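Archaeal Sm-like protein AF-Sm2 (Archaeoglobus fulgidus, PDB 1LJO) forms an Sm-like hexameric ring and probably binds RNA, although its cellular role is not established. Local coordinates at residues Gln8-Lys11 with Ser12-Gly15. Sequence-based numbering, arbitrary orientation.
Sequences QMVK and SMVG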
ATOM      1  N   GLN A   8       2.197 -20.050  -8.855  1.00 23.39           N
ATOM      2  CA  GLN A   8       2.564 -21.129  -9.773  1.00 23.53           C
ATOM      3  C   GLN A   8       2.553 -20.578 -11.196  1.00 21.36           C
ATOM      4  O   GLN A   8       3.446 -20.858 -11.996  1.00 19.26           O
ATOM      5  CB  GLN A   8       1.565 -22.297  -9.696  1.00 28.13           C
ATOM      6  CG  GLN A   8       1.539 -23.064  -8.380  1.00 30.41           C
ATOM      7  CD  GLN A   8       0.654 -24.309  -8.446  1.00 32.59           C
ATOM      8  OE1 GLN A   8      -0.545 -24.226  -8.723  1.00 30.42           O
ATOM      9  NE2 GLN A   8       1.247 -25.467  -8.183  1.00 34.48           N
ATOM     10  N   MET A   9       1.524 -19.798 -11.505  1.00 17.49           N
ATOM     11  CA  MET A   9       1.392 -19.214 -12.832  1.00 15.33           C
ATOM     12  C   MET A   9       2.557 -18.269 -13.130  1.00 14.63           C
ATOM     13  O   MET A   9       3.182 -18.364 -14.184  1.00 15.62           O
ATOM     14  CB  MET A   9       0.057 -18.464 -12.947  1.00 15.69           C
ATOM     15  CG  MET A   9      -0.224 -17.889 -14.330  1.00 21.37           C
ATOM     16  SD  MET A   9      -0.139 -19.144 -15.640  1.00 27.63           S
ATOM     17  CE  MET A   9      -0.009 -18.108 -17.084  1.00 23.80           C
ATOM     18  N   VAL A  10       2.863 -17.374 -12.197  1.00 13.76           N
ATOM     19  CA  VAL A  10       3.953 -16.424 -12.405  1.00 15.31           C
ATOM     20  C   VAL A  10       5.294 -17.123 -12.600  1.00 16.49           C
ATOM     21  O   VAL A  10       6.092 -16.716 -13.444  1.00 13.31           O
ATOM     22  CB  VAL A  10       4.070 -15.418 -11.230  1.00 14.85           C
ATOM     23  CG1 VAL A  10       5.245 -14.470 -11.466  1.00 16.89           C
ATOM     24  CG2 VAL A  10       2.777 -14.624 -11.091  1.00 13.51           C
ATOM     25  N   LYS A  11       5.545 -18.178 -11.829  1.00 14.56           N
ATOM     26  CA  LYS A  11       6.806 -18.889 -11.963  1.00 18.34           C
ATOM     27  C   LYS A  11       6.912 -19.545 -13.338  1.00 16.58           C
ATOM     28  O   LYS A  11       7.998 -19.642 -13.897  1.00 18.09           O
ATOM     29  CB  LYS A  11       6.962 -19.942 -10.856  1.00 18.98           C
ATOM     30  CG  LYS A  11       8.350 -20.578 -10.816  1.00 26.61           C
ATOM     31  CD  LYS A  11       8.568 -21.427  -9.565  1.00 27.09           C
ATOM     32  CE  LYS A  11       7.660 -22.648  -9.535  1.00 31.24           C
ATOM     33  NZ  LYS A  11       7.921 -23.571 -10.678  1.00 34.46           N
ATOM     34  N   SER A  12       5.782 -19.978 -13.889  1.00 16.69           N
ATOM     35  CA  SER A  12       5.782 -20.607 -15.204  1.00 16.02           C
ATOM     36  C   SER A  12       6.150 -19.602 -16.298  1.00 17.10           C
ATOM     37  O   SER A  12       6.490 -19.991 -17.409  1.00 14.71           O
ATOM     38  CB  SER A  12       4.409 -21.215 -15.512  1.00 19.31           C
ATOM     39  OG  SER A  12       3.449 -20.217 -15.810  1.00 21.19           O
ATOM     40  N   MET A  13       6.083 -18.312 -15.974  1.00 16.32           N
ATOM     41  CA  MET A  13       6.417 -17.260 -16.936  1.00 18.39           C
ATOM     42  C   MET A  13       7.915 -16.952 -16.976  1.00 16.18           C
ATOM     43  O   MET A  13       8.367 -16.160 -17.805  1.00 15.91           O
ATOM     44  CB  MET A  13       5.658 -15.972 -16.603  1.00 18.87           C
ATOM     45  CG  MET A  13       4.164 -16.008 -16.871  1.00 21.81           C
ATOM     46  SD  MET A  13       3.366 -14.446 -16.383  1.00 26.67           S
ATOM     47  CE  MET A  13       2.374 -14.993 -15.014  1.00 28.82           C
ATOM     48  N   VAL A  14       8.682 -17.568 -16.080  1.00 17.68           N
ATOM     49  CA  VAL A  14      10.119 -17.328 -16.042  1.00 16.93           C
ATOM     50  C   VAL A  14      10.766 -17.749 -17.356  1.00 17.33           C
ATOM     51  O   VAL A  14      10.459 -18.809 -17.901  1.00 15.19           O
ATOM     52  CB  VAL A  14      10.790 -18.091 -14.884  1.00 17.94           C
ATOM     53  CG1 VAL A  14      12.304 -18.046 -15.037  1.00 18.77           C
ATOM     54  CG2 VAL A  14      10.382 -17.473 -13.555  1.00 18.66           C
ATOM     55  N   GLY A  15      11.665 -16.917 -17.860  1.00 15.79           N
ATOM     56  CA  GLY A  15      12.322 -17.228 -19.115  1.00 16.38           C
ATOM     57  C   GLY A  15      11.539 -16.706 -20.309  1.00 16.56           C
ATOM     58  O   GLY A  15      12.011 -16.754 -21.438  1.00 17.25           O
TER
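The C-terminal end of the N-terminal helix 6-12 of the Sm fold lies here, where Met9 and Val10 meet Ser12 and Met13. Ser12 N still makes the helical i to i-4 bond to Gln8 O (3.1 Å). One residue on, the pattern tightens. Met13 N bonds to Val10 O at 3.0 Å, and Val14 N to Lys11 O at 3.1 Å, both i to i-3 as in a 3-10 turn. The Ser12 hydroxyl folds back on the helix. OG stands between the backbone N and the carbonyl carbon (chi1 74°), which brings it round to donate to Met9 O at 2.5 Å, a distance so short that its exact value is doubtful. Weak bonds from Ser12 N and Met13 N converge on the same oxygen.

In Sm proteins this helix precedes the strongly bent, antiparallel barrel, here entered through strand 17-22. Met13 helps join the two. Its chain bends at chi3 (-113°), which brings CE back against the helix backbone, 3.4 Å from Val10 CA. CE also lies 4.0 Å from both Met9 CG and Val10 CG2, and the two methionine side chains cross at about a right angle. Met13 also packs on Leu33 and Ile72 of the barrel and on Val63 of a second subunit. With an alanine in its place, the space between helix, barrel and neighbour would probably be underfilled, and Met9 and Val10 would lose their contact with CE. Val14 packs on Leu33 and Val36, and Gly15 bonds through its backbone to Leu33.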